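Local coordinates for protein TetR family transcriptional regulator (Rhodococcus erythropolis, PDB 4ZA6) that probably represses transcription of the quorum-sensing signal degradation gene qsdA as a DNA-binding regulator of the TetR family, at residues 9-17 with 27-35; 16-24 with 92-101. All coordinates share one frame; numbering follows the deposited sequence.

Contact 1: residues 9-17 with 27-35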
ATOM      1  N   ARG A   9      11.700   4.342 -16.819  1.00 31.35           N
ATOM      2  CA  ARG A   9      11.423   3.398 -17.902  1.00 31.26           C
ATOM      3  C   ARG A   9      11.339   1.995 -17.312  1.00 33.05           C
ATOM      4  O   ARG A   9      10.396   1.268 -17.613  1.00 32.26           O
ATOM      5  CB  ARG A   9      12.509   3.455 -18.981  1.00 31.57           C
ATOM      6  CG  ARG A   9      12.414   4.673 -19.882  1.00 30.72           C
ATOM      7  CD  ARG A   9      13.308   4.491 -21.081  1.00 26.78           C
ATOM      8  NE  ARG A   9      13.685   5.771 -21.687  1.00 32.58           N
ATOM      9  CZ  ARG A   9      14.860   6.369 -21.510  1.00 43.94           C
ATOM     10  NH1 ARG A   9      15.793   5.806 -20.751  1.00 32.47           N
ATOM     11  NH2 ARG A   9      15.111   7.529 -22.095  1.00 30.13           N
ATOM     12  N   ALA A  10      12.281   1.653 -16.411  1.00 29.19           N
ATOM     13  CA  ALA A  10      12.328   0.348 -15.743  1.00 27.78           C
ATOM     14  C   ALA A  10      11.098   0.073 -14.890  1.00 30.25           C
ATOM     15  O   ALA A  10      10.512  -0.998 -15.022  1.00 28.96           O
ATOM     16  CB  ALA A  10      13.609   0.200 -14.931  1.00 27.36           C
ATOM     17  N   ILE A  11      10.682   1.040 -14.038  1.00 28.28           N
ATOM     18  CA  ILE A  11       9.497   0.871 -13.177  1.00 27.21           C
ATOM     19  C   ILE A  11       8.224   0.813 -14.016  1.00 30.83           C
ATOM     20  O   ILE A  11       7.373  -0.045 -13.771  1.00 29.39           O
ATOM     21  CB  ILE A  11       9.409   1.942 -12.063  1.00 29.60           C
ATOM     22  CG1 ILE A  11      10.708   1.996 -11.228  1.00 29.23           C
ATOM     23  CG2 ILE A  11       8.147   1.743 -11.179  1.00 30.75           C
ATOM     24  CD1 ILE A  11      10.846   3.282 -10.411  1.00 29.29           C
ATOM     25  N   ASP A  12       8.102   1.704 -15.018  1.00 28.08           N
ATOM     26  CA  ASP A  12       6.936   1.716 -15.888  1.00 28.19           C
ATOM     27  C   ASP A  12       6.739   0.387 -16.601  1.00 34.30           C
ATOM     28  O   ASP A  12       5.601  -0.082 -16.708  1.00 34.05           O
ATOM     29  CB  ASP A  12       7.002   2.873 -16.895  1.00 29.59           C
ATOM     30  CG  ASP A  12       6.808   4.247 -16.282  1.00 39.45           C
ATOM     31  OD1 ASP A  12       6.553   4.326 -15.054  1.00 39.99           O
ATOM     32  OD2 ASP A  12       6.889   5.244 -17.026  1.00 43.60           O
ATOM     33  N   THR A  13       7.838  -0.221 -17.081  1.00 30.36           N
ATOM     34  CA  THR A  13       7.803  -1.505 -17.779  1.00 30.49           C
ATOM     35  C   THR A  13       7.443  -2.610 -16.805  1.00 34.12           C
ATOM     36  O   THR A  13       6.588  -3.431 -17.115  1.00 32.94           O
ATOM     37  CB  THR A  13       9.106  -1.718 -18.600  1.00 34.51           C
ATOM     38  OG1 THR A  13       9.328  -0.561 -19.436  1.00 35.59           O
ATOM     39  CG2 THR A  13       9.053  -2.961 -19.470  1.00 32.52           C
ATOM     40  N   ALA A  14       8.069  -2.611 -15.620  1.00 32.23           N
ATOM     41  CA  ALA A  14       7.795  -3.594 -14.553  1.00 31.94           C
ATOM     42  C   ALA A  14       6.324  -3.501 -14.075  1.00 36.54           C
ATOM     43  O   ALA A  14       5.681  -4.526 -13.904  1.00 36.62           O
ATOM     44  CB  ALA A  14       8.750  -3.385 -13.400  1.00 31.92           C
ATOM     45  N   ALA A  15       5.783  -2.273 -13.953  1.00 34.07           N
ATOM     46  CA  ALA A  15       4.392  -1.989 -13.587  1.00 34.19           C
ATOM     47  C   ALA A  15       3.423  -2.536 -14.641  1.00 39.31           C
ATOM     48  O   ALA A  15       2.382  -3.076 -14.262  1.00 39.10           O
ATOM     49  CB  ALA A  15       4.187  -0.487 -13.404  1.00 34.77           C
ATOM     50  N   SER A  16       3.775  -2.461 -15.948  1.00 36.54           N
ATOM     51  CA  SER A  16       2.909  -3.019 -17.003  1.00 38.00           C
ATOM     52  C   SER A  16       2.812  -4.553 -16.910  1.00 41.74           C
ATOM     53  O   SER A  16       1.760  -5.116 -17.180  1.00 41.23           O
ATOM     54  CB  SER A  16       3.331  -2.555 -18.401  1.00 42.75           C
ATOM     55  OG  SER A  16       4.252  -3.418 -19.054  1.00 53.44           O
ATOM     56  N   MET A  17       3.907  -5.215 -16.507  1.00 37.75           N
ATOM     57  CA  MET A  17       3.951  -6.658 -16.311  1.00 37.60           C
ATOM     58  C   MET A  17       3.039  -7.039 -15.142  1.00 40.47           C
ATOM     59  O   MET A  17       2.281  -7.994 -15.267  1.00 42.14           O
ATOM     60  CB  MET A  17       5.390  -7.128 -16.052  1.00 39.76           C
ATOM     61  CG  MET A  17       6.279  -7.043 -17.274  1.00 43.76           C
ATOM     62  SD  MET A  17       8.040  -7.244 -16.874  1.00 48.08           S
ATOM     63  CE  MET A  17       8.167  -9.007 -16.913  1.00 45.03           C
ATOM     64  N   SER A  27      14.923 -11.063 -16.670  1.00 38.76           N
ATOM     65  CA  SER A  27      15.523 -11.274 -17.986  1.00 38.85           C
ATOM     66  C   SER A  27      14.621 -10.691 -19.080  1.00 40.41           C
ATOM     67  O   SER A  27      15.121 -10.003 -19.977  1.00 35.90           O
ATOM     68  CB  SER A  27      15.801 -12.756 -18.227  1.00 45.41           C
ATOM     69  OG  SER A  27      17.043 -13.116 -17.649  1.00 59.26           O
ATOM     70  N   LEU A  28      13.286 -10.951 -18.986  1.00 38.52           N
ATOM     71  CA  LEU A  28      12.258 -10.438 -19.904  1.00 39.12           C
ATOM     72  C   LEU A  28      12.306  -8.894 -19.792  1.00 38.70           C
ATOM     73  O   LEU A  28      12.403  -8.211 -20.807  1.00 36.85           O
ATOM     74  CB  LEU A  28      10.880 -10.950 -19.444  1.00 40.62           C
ATOM     75  CG  LEU A  28       9.877 -11.500 -20.475  1.00 48.68           C
ATOM     76  CD1 LEU A  28       9.074 -12.650 -19.881  1.00 48.04           C
ATOM     77  CD2 LEU A  28       8.879 -10.428 -20.900  1.00 52.61           C
ATOM     78  N   LEU A  29      12.316  -8.357 -18.549  1.00 33.43           N
ATOM     79  CA  LEU A  29      12.398  -6.912 -18.299  1.00 32.18           C
ATOM     80  C   LEU A  29      13.649  -6.279 -18.934  1.00 36.12           C
ATOM     81  O   LEU A  29      13.523  -5.286 -19.665  1.00 35.94           O
ATOM     82  CB  LEU A  29      12.344  -6.619 -16.796  1.00 31.65           C
ATOM     83  CG  LEU A  29      12.412  -5.144 -16.330  1.00 35.53           C
ATOM     84  CD1 LEU A  29      11.467  -4.242 -17.100  1.00 35.78           C
ATOM     85  CD2 LEU A  29      12.015  -5.053 -14.902  1.00 35.68           C
ATOM     86  N   ALA A  30      14.838  -6.861 -18.683  1.00 31.47           N
ATOM     87  CA  ALA A  30      16.093  -6.366 -19.265  1.00 31.67           C
ATOM     88  C   ALA A  30      16.028  -6.358 -20.802  1.00 38.14           C
ATOM     89  O   ALA A  30      16.478  -5.396 -21.440  1.00 37.49           O
ATOM     90  CB  ALA A  30      17.248  -7.228 -18.785  1.00 32.99           C
ATOM     91  N   GLU A  31      15.432  -7.415 -21.403  1.00 36.03           N
ATOM     92  CA  GLU A  31      15.285  -7.514 -22.862  1.00 37.41           C
ATOM     93  C   GLU A  31      14.345  -6.418 -23.374  1.00 38.83           C
ATOM     94  O   GLU A  31      14.679  -5.756 -24.340  1.00 37.70           O
ATOM     95  CB  GLU A  31      14.792  -8.928 -23.272  1.00 40.34           C
ATOM     96  CG  GLU A  31      14.602  -9.143 -24.769  1.00 51.79           C
ATOM     97  CD  GLU A  31      14.726 -10.591 -25.200  1.00 87.36           C
ATOM     98  OE1 GLU A  31      13.693 -11.296 -25.288  1.00 93.46           O
ATOM     99  OE2 GLU A  31      15.873 -11.022 -25.455  1.00 84.92           O
ATOM    100  N   ARG A  32      13.193  -6.198 -22.701  1.00 36.75           N
ATOM    101  CA  ARG A  32      12.237  -5.131 -23.083  1.00 36.58           C
ATOM    102  C   ARG A  32      12.868  -3.732 -23.021  1.00 36.54           C
ATOM    103  O   ARG A  32      12.587  -2.886 -23.874  1.00 38.13           O
ATOM    104  CB  ARG A  32      10.976  -5.175 -22.207  1.00 34.99           C
ATOM    105  CG  ARG A  32       9.977  -6.235 -22.633  1.00 45.01           C
ATOM    106  CD  ARG A  32       8.780  -6.214 -21.726  1.00 46.94           C
ATOM    107  NE  ARG A  32       7.865  -7.313 -22.017  1.00 58.92           N
ATOM    108  CZ  ARG A  32       6.674  -7.464 -21.450  1.00 70.07           C
ATOM    109  NH1 ARG A  32       6.228  -6.569 -20.581  1.00 53.73           N
ATOM    110  NH2 ARG A  32       5.909  -8.496 -21.772  1.00 63.35           N
ATOM    111  N   LEU A  33      13.734  -3.504 -22.029  1.00 29.78           N
ATOM    112  CA  LEU A  33      14.443  -2.235 -21.861  1.00 28.34           C
ATOM    113  C   LEU A  33      15.625  -2.053 -22.805  1.00 32.07           C
ATOM    114  O   LEU A  33      16.109  -0.928 -22.986  1.00 29.90           O
ATOM    115  CB  LEU A  33      14.914  -2.090 -20.414  1.00 27.68           C
ATOM    116  CG  LEU A  33      13.841  -1.766 -19.378  1.00 32.02           C
ATOM    117  CD1 LEU A  33      14.392  -1.930 -17.993  1.00 31.61           C
ATOM    118  CD2 LEU A  33      13.316  -0.341 -19.541  1.00 34.72           C
ATOM    119  N   GLY A  34      16.092  -3.154 -23.381  1.00 29.87           N
ATOM    120  CA  GLY A  34      17.258  -3.165 -24.242  1.00 31.62           C
ATOM    121  C   GLY A  34      18.529  -3.009 -23.426  1.00 34.90           C
ATOM    122  O   GLY A  34      19.495  -2.395 -23.891  1.00 33.42           O
ATOM    123  N   VAL A  35      18.531  -3.559 -22.200  1.00 30.44           N
ATOM    124  CA  VAL A  35      19.706  -3.491 -21.315  1.00 31.93           C
ATOM    125  C   VAL A  35      20.161  -4.884 -20.854  1.00 38.20           C
ATOM    126  O   VAL A  35      19.380  -5.823 -20.863  1.00 36.51           O
ATOM    127  CB  VAL A  35      19.543  -2.527 -20.105  1.00 34.42           C
ATOM    128  CG1 VAL A  35      19.277  -1.102 -20.561  1.00 33.95           C
ATOM    129  CG2 VAL A  35      18.456  -3.008 -19.137  1.00 34.02           C
TER
HETATM  130  O   HOH W   1       3.343  -6.200 -20.014  1.00 46.86           O
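Leu29 and Thr13 meet because of their first torsions. In Leu29, CG stands opposite the backbone N (chi1 -180°), and this carries both methyls to helix 9-17. In Thr13, chi1 of -52° brings CG2 against Leu29 and Arg32 and turns OG1 back to its own helix. Leu29 CD1 then lies 3.6 Å from Thr13 CG2, while its other methyl, CD2, rests on the CB of Ala14. Leu29 is a knob in a hole formed by Ala10, Thr13, Ala14 and Met17. The small alanines let the leucine sink in.

Thr13 OG1 donates to Arg9 O at 2.8 Å. The same carbonyl accepts from Thr13 N on the opposite face of its plane. The hydroxyl bond fixes the rotation of the threonine. A serine in place of Thr13 would keep a hydroxyl but would probably open a gap beside Leu29 CD1 and Arg32 CD, where CG2 now packs.

The two methyls of Leu33 meet Arg9 and Ala10, one turn before Thr13 in helix 9-17. CD1 of Leu33 is 3.8 Å from Ala10 CB, and its CD2 lies against the Arg9 backbone. At the other end, the extended Arg32 chain passes over Thr13 and brings NH1 to 3.3 Å from Met17 CG. Water 1 joins Arg32 NH1 to Ser16 OG. Arg32 NH2 forms a salt bridge with Glu22.

Gly34 closes helix 26-33 in a Schellman motif. The N-to-C directions of the two short segments are 127° apart, and their axes approach to 10.2 Å. Helix 26-33 and helix 37-44 probably form the helix-turn-helix of a TetR-family DNA-binding domain. Leu29 and Leu33 also touch Leu40 of helix 37-44. Ala14 and Leu29 reach Val54 and Leu50 of helix 47-69.

Contact 2: residues 16-24 with 92-101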
ATOM      1  N   SER A  16       3.775  -2.461 -15.948  1.00 36.54           N
ATOM      2  CA  SER A  16       2.909  -3.019 -17.003  1.00 38.00           C
ATOM      3  C   SER A  16       2.812  -4.553 -16.910  1.00 41.74           C
ATOM      4  O   SER A  16       1.760  -5.116 -17.180  1.00 41.23           O
ATOM      5  CB  SER A  16       3.331  -2.555 -18.401  1.00 42.75           C
ATOM      6  OG  SER A  16       4.252  -3.418 -19.054  1.00 53.44           O
ATOM      7  N   MET A  17       3.907  -5.215 -16.507  1.00 37.75           N
ATOM      8  CA  MET A  17       3.951  -6.658 -16.311  1.00 37.60           C
ATOM      9  C   MET A  17       3.039  -7.039 -15.142  1.00 40.47           C
ATOM     10  O   MET A  17       2.281  -7.994 -15.267  1.00 42.14           O
ATOM     11  CB  MET A  17       5.390  -7.128 -16.052  1.00 39.76           C
ATOM     12  CG  MET A  17       6.279  -7.043 -17.274  1.00 43.76           C
ATOM     13  SD  MET A  17       8.040  -7.244 -16.874  1.00 48.08           S
ATOM     14  CE  MET A  17       8.167  -9.007 -16.913  1.00 45.03           C
ATOM     15  N   TYR A  18       3.069  -6.260 -14.036  1.00 35.12           N
ATOM     16  CA  TYR A  18       2.214  -6.477 -12.857  1.00 33.96           C
ATOM     17  C   TYR A  18       0.738  -6.329 -13.253  1.00 38.16           C
ATOM     18  O   TYR A  18      -0.044  -7.246 -13.021  1.00 35.55           O
ATOM     19  CB  TYR A  18       2.589  -5.533 -11.694  1.00 33.28           C
ATOM     20  CG  TYR A  18       1.589  -5.508 -10.546  1.00 32.46           C
ATOM     21  CD1 TYR A  18       1.369  -6.634  -9.759  1.00 33.37           C
ATOM     22  CD2 TYR A  18       0.891  -4.344 -10.231  1.00 33.85           C
ATOM     23  CE1 TYR A  18       0.438  -6.622  -8.719  1.00 33.06           C
ATOM     24  CE2 TYR A  18      -0.047  -4.319  -9.200  1.00 35.32           C
ATOM     25  CZ  TYR A  18      -0.267  -5.460  -8.441  1.00 41.30           C
ATOM     26  OH  TYR A  18      -1.172  -5.427  -7.411  1.00 37.45           O
ATOM     27  N   LEU A  19       0.402  -5.229 -13.954  1.00 38.15           N
ATOM     28  CA  LEU A  19      -0.936  -4.931 -14.450  1.00 40.57           C
ATOM     29  C   LEU A  19      -1.442  -5.942 -15.466  1.00 47.13           C
ATOM     30  O   LEU A  19      -2.652  -6.155 -15.556  1.00 49.64           O
ATOM     31  CB  LEU A  19      -0.959  -3.535 -15.049  1.00 41.06           C
ATOM     32  CG  LEU A  19      -2.311  -2.874 -15.072  1.00 47.52           C
ATOM     33  CD1 LEU A  19      -2.802  -2.536 -13.651  1.00 46.29           C
ATOM     34  CD2 LEU A  19      -2.300  -1.663 -15.962  1.00 52.00           C
ATOM     35  N   ALA A  20      -0.524  -6.559 -16.230  1.00 42.92           N
ATOM     36  CA  ALA A  20      -0.872  -7.574 -17.228  1.00 43.67           C
ATOM     37  C   ALA A  20      -0.927  -8.994 -16.627  1.00 45.95           C
ATOM     38  O   ALA A  20      -1.231  -9.949 -17.337  1.00 47.59           O
ATOM     39  CB  ALA A  20       0.100  -7.515 -18.402  1.00 44.58           C
ATOM     40  N   GLU A  21      -0.687  -9.106 -15.309  1.00 39.52           N
ATOM     41  CA  GLU A  21      -0.674 -10.330 -14.499  1.00 38.43           C
ATOM     42  C   GLU A  21       0.430 -11.289 -14.908  1.00 43.17           C
ATOM     43  O   GLU A  21       0.281 -12.507 -14.841  1.00 43.36           O
ATOM     44  CB  GLU A  21      -2.052 -11.008 -14.418  1.00 39.83           C
ATOM     45  CG  GLU A  21      -3.172 -10.092 -13.968  1.00 40.72           C
ATOM     46  CD  GLU A  21      -4.535 -10.743 -13.845  1.00 71.19           C
ATOM     47  OE1 GLU A  21      -4.620 -11.994 -13.860  1.00 66.69           O
ATOM     48  OE2 GLU A  21      -5.527  -9.990 -13.731  1.00 72.45           O
ATOM     49  N   GLU A  22       1.550 -10.728 -15.324  1.00 40.94           N
ATOM     50  CA  GLU A  22       2.710 -11.494 -15.742  1.00 40.70           C
ATOM     51  C   GLU A  22       3.694 -11.450 -14.592  1.00 45.58           C
ATOM     52  O   GLU A  22       3.858 -10.381 -13.997  1.00 44.76           O
ATOM     53  CB  GLU A  22       3.364 -10.852 -16.980  1.00 42.13           C
ATOM     54  CG  GLU A  22       2.466 -10.777 -18.204  1.00 55.01           C
ATOM     55  CD  GLU A  22       2.991  -9.992 -19.391  1.00 81.71           C
ATOM     56  OE1 GLU A  22       4.221  -9.767 -19.483  1.00 68.94           O
ATOM     57  OE2 GLU A  22       2.162  -9.641 -20.263  1.00 85.81           O
ATOM     58  N   PRO A  23       4.383 -12.563 -14.253  1.00 42.55           N
ATOM     59  CA  PRO A  23       5.391 -12.486 -13.187  1.00 42.08           C
ATOM     60  C   PRO A  23       6.536 -11.551 -13.584  1.00 46.26           C
ATOM     61  O   PRO A  23       6.775 -11.344 -14.774  1.00 45.22           O
ATOM     62  CB  PRO A  23       5.858 -13.939 -13.039  1.00 45.21           C
ATOM     63  CG  PRO A  23       5.590 -14.571 -14.375  1.00 49.89           C
ATOM     64  CD  PRO A  23       4.326 -13.914 -14.856  1.00 45.44           C
ATOM     65  N   LEU A  24       7.224 -10.961 -12.600  1.00 44.20           N
ATOM     66  CA  LEU A  24       8.319 -10.020 -12.863  1.00 44.48           C
ATOM     67  C   LEU A  24       9.631 -10.720 -13.228  1.00 48.78           C
ATOM     68  O   LEU A  24      10.539 -10.826 -12.401  1.00 50.57           O
ATOM     69  CB  LEU A  24       8.518  -9.062 -11.681  1.00 44.23           C
ATOM     70  CG  LEU A  24       8.893  -7.638 -12.028  1.00 50.36           C
ATOM     71  CD1 LEU A  24       7.660  -6.873 -12.501  1.00 51.64           C
ATOM     72  CD2 LEU A  24       9.466  -6.930 -10.808  1.00 52.63           C
ATOM     73  N   SER A  92      -8.669  -6.054  -6.157  1.00 32.37           N
ATOM     74  CA  SER A  92      -7.648  -5.981  -7.214  1.00 31.90           C
ATOM     75  C   SER A  92      -7.373  -7.326  -7.848  1.00 36.32           C
ATOM     76  O   SER A  92      -6.879  -8.216  -7.167  1.00 34.37           O
ATOM     77  CB  SER A  92      -6.347  -5.418  -6.663  1.00 33.59           C
ATOM     78  OG  SER A  92      -5.345  -5.369  -7.664  1.00 34.82           O
ATOM     79  N   THR A  93      -7.638  -7.457  -9.160  1.00 36.05           N
ATOM     80  CA  THR A  93      -7.381  -8.695  -9.918  1.00 37.27           C
ATOM     81  C   THR A  93      -5.865  -8.922 -10.111  1.00 40.09           C
ATOM     82  O   THR A  93      -5.391 -10.053  -9.949  1.00 39.87           O
ATOM     83  CB  THR A  93      -8.163  -8.699 -11.226  1.00 47.20           C
ATOM     84  OG1 THR A  93      -8.128  -7.383 -11.767  1.00 53.10           O
ATOM     85  CG2 THR A  93      -9.587  -9.127 -11.028  1.00 43.74           C
ATOM     86  N   GLU A  94      -5.105  -7.837 -10.397  1.00 37.45           N
ATOM     87  CA  GLU A  94      -3.644  -7.872 -10.536  1.00 36.52           C
ATOM     88  C   GLU A  94      -2.946  -8.317  -9.239  1.00 39.78           C
ATOM     89  O   GLU A  94      -2.049  -9.164  -9.277  1.00 38.60           O
ATOM     90  CB  GLU A  94      -3.068  -6.557 -11.104  1.00 37.58           C
ATOM     91  CG  GLU A  94      -3.385  -5.286 -10.329  1.00 50.36           C
ATOM     92  CD  GLU A  94      -4.667  -4.551 -10.691  1.00 77.24           C
ATOM     93  OE1 GLU A  94      -5.416  -5.035 -11.572  1.00 77.50           O
ATOM     94  OE2 GLU A  94      -4.925  -3.485 -10.081  1.00 59.87           O
ATOM     95  N   LEU A  95      -3.393  -7.790  -8.083  1.00 37.31           N
ATOM     96  CA  LEU A  95      -2.839  -8.222  -6.797  1.00 35.70           C
ATOM     97  C   LEU A  95      -3.161  -9.692  -6.568  1.00 38.26           C
ATOM     98  O   LEU A  95      -2.264 -10.462  -6.229  1.00 37.66           O
ATOM     99  CB  LEU A  95      -3.348  -7.380  -5.614  1.00 34.58           C
ATOM    100  CG  LEU A  95      -2.754  -7.801  -4.262  1.00 37.27           C
ATOM    101  CD1 LEU A  95      -1.237  -7.607  -4.243  1.00 37.15           C
ATOM    102  CD2 LEU A  95      -3.414  -7.083  -3.125  1.00 36.71           C
ATOM    103  N   ARG A  96      -4.429 -10.075  -6.797  1.00 35.64           N
ATOM    104  CA  ARG A  96      -4.932 -11.443  -6.642  1.00 36.95           C
ATOM    105  C   ARG A  96      -4.087 -12.462  -7.401  1.00 38.28           C
ATOM    106  O   ARG A  96      -3.757 -13.503  -6.840  1.00 36.62           O
ATOM    107  CB  ARG A  96      -6.416 -11.526  -7.059  1.00 42.87           C
ATOM    108  CG  ARG A  96      -7.207 -12.608  -6.331  1.00 56.75           C
ATOM    109  CD  ARG A  96      -8.694 -12.309  -6.311  1.00 73.34           C
ATOM    110  NE  ARG A  96      -9.062 -11.370  -5.247  1.00 84.88           N
ATOM    111  CZ  ARG A  96      -9.429 -11.724  -4.016  1.00 97.46           C
ATOM    112  NH1 ARG A  96      -9.477 -13.006  -3.673  1.00 87.06           N
ATOM    113  NH2 ARG A  96      -9.747 -10.797  -3.118  1.00 77.83           N
ATOM    114  N   ALA A  97      -3.716 -12.150  -8.662  1.00 36.12           N
ATOM    115  CA  ALA A  97      -2.875 -12.999  -9.507  1.00 37.08           C
ATOM    116  C   ALA A  97      -1.475 -13.118  -8.914  1.00 39.00           C
ATOM    117  O   ALA A  97      -0.909 -14.205  -8.913  1.00 38.16           O
ATOM    118  CB  ALA A  97      -2.799 -12.426 -10.927  1.00 38.72           C
ATOM    119  N   LEU A  98      -0.929 -11.994  -8.399  1.00 35.31           N
ATOM    120  CA  LEU A  98       0.397 -11.930  -7.790  1.00 34.58           C
ATOM    121  C   LEU A  98       0.430 -12.725  -6.491  1.00 36.94           C
ATOM    122  O   LEU A  98       1.316 -13.554  -6.331  1.00 36.19           O
ATOM    123  CB  LEU A  98       0.813 -10.460  -7.557  1.00 33.85           C
ATOM    124  CG  LEU A  98       2.191 -10.235  -6.922  1.00 39.25           C
ATOM    125  CD1 LEU A  98       3.300 -10.231  -7.977  1.00 41.14           C
ATOM    126  CD2 LEU A  98       2.213  -8.955  -6.099  1.00 39.57           C
ATOM    127  N   THR A  99      -0.563 -12.522  -5.606  1.00 35.55           N
ATOM    128  CA  THR A  99      -0.649 -13.211  -4.310  1.00 36.76           C
ATOM    129  C   THR A  99      -0.834 -14.707  -4.421  1.00 44.06           C
ATOM    130  O   THR A  99      -0.369 -15.438  -3.552  1.00 44.82           O
ATOM    131  CB  THR A  99      -1.607 -12.524  -3.325  1.00 42.12           C
ATOM    132  OG1 THR A  99      -2.947 -12.564  -3.825  1.00 39.13           O
ATOM    133  CG2 THR A  99      -1.194 -11.100  -3.016  1.00 36.49           C
ATOM    134  N   LYS A 100      -1.498 -15.165  -5.493  1.00 42.24           N
ATOM    135  CA  LYS A 100      -1.728 -16.590  -5.756  1.00 42.08           C
ATOM    136  C   LYS A 100      -0.438 -17.270  -6.168  1.00 42.96           C
ATOM    137  O   LYS A 100      -0.165 -18.378  -5.724  1.00 43.63           O
ATOM    138  CB  LYS A 100      -2.813 -16.788  -6.822  1.00 45.24           C
ATOM    139  CG  LYS A 100      -4.217 -16.788  -6.249  1.00 61.44           C
ATOM    140  CD  LYS A 100      -5.273 -16.775  -7.356  1.00 75.22           C
ATOM    141  CE  LYS A 100      -6.682 -16.672  -6.811  1.00 84.66           C
ATOM    142  NZ  LYS A 100      -7.700 -16.715  -7.893  1.00 90.94           N
ATOM    143  N   ARG A 101       0.374 -16.583  -6.976  1.00 39.26           N
ATOM    144  CA  ARG A 101       1.632 -17.124  -7.473  1.00 39.89           C
ATOM    145  C   ARG A 101       2.805 -17.007  -6.493  1.00 41.84           C
ATOM    146  O   ARG A 101       3.594 -17.936  -6.407  1.00 41.69           O
ATOM    147  CB  ARG A 101       1.962 -16.459  -8.822  1.00 40.27           C
ATOM    148  CG  ARG A 101       3.126 -17.065  -9.602  1.00 50.52           C
ATOM    149  CD  ARG A 101       3.456 -16.257 -10.851  1.00 51.67           C
ATOM    150  NE  ARG A 101       3.602 -14.830 -10.555  1.00 50.57           N
ATOM    151  CZ  ARG A 101       2.738 -13.892 -10.928  1.00 52.02           C
ATOM    152  NH1 ARG A 101       1.675 -14.208 -11.651  1.00 44.99           N
ATOM    153  NH2 ARG A 101       2.941 -12.632 -10.598  1.00 32.40           N
TER
HETATM  154  O   HOH W   2      -0.307  -9.195 -11.373  1.00 32.29           O
HETATM  155  O   HOH W   3      -6.186  -7.387 -13.702  1.00 53.38           O
HETATM  156  O   HOH W   4       1.756 -10.711 -11.583  1.00 51.02           O
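Glu21 OE2 and Thr93 OG1 are joined by water 3, which donates to the carboxylate at 2.7 Å and accepts from the hydroxyl. The water also reaches Glu94 OE1. It lies between two carboxylates and may ease the repulsion of their like charges. Water 2 donates to both Tyr18 O and Glu94 O.

Glu94 CB sits over one face of the Tyr18 ring as a CH-pi contact, 4.2 Å from the centroid. Glu94 CG lies 3.6 Å from Tyr18 CZ; beyond it the chain bends (chi2 -89°), and the carboxylate plane stands 87° from the ring. Leu98 CD2 packs on CE1. Tyr18 OH lies 3.4 Å from Leu95 CB and bonds to a bound methylpentanediol, probably from the crystallisation liquor.

Pro23 covers one face of the Arg101 guanidinium, with CB 3.5 Å from NE, an atom buried without a partner. Arg101 NH2 donates a hydrogen bond to water 4, which donates weakly to Glu22 O.

Ser92 caps helix 93-101 by accepting from Leu95 N. Here the end of helix 4-19, closed by a Schellman motif at Glu21, meets this helix of the TetR-like C-terminal domain. Tyr18 and Leu98 also touch helix 47-69, and Leu98 touches helix 103-111.

How the contacts relate
Both contacts use helix 4-19 and share Ser16 and Met17. Contact 1 lies within the probable DNA-binding domain and is partly buried. It is mostly apolar, with one leucine knob and polar groups at its edge. Contact 2 lies at the surface and ties the end of the same helix to the TetR-like C-terminal domain. Its chemistry is wetter: waters link carboxylates and carbonyls, and less firmly a guanidinium. The contacts touch each other directly. The salt bridge of Glu22 in 16-24 with Arg32 in 27-35 ties one to the other, and Leu24 packs on Ala14.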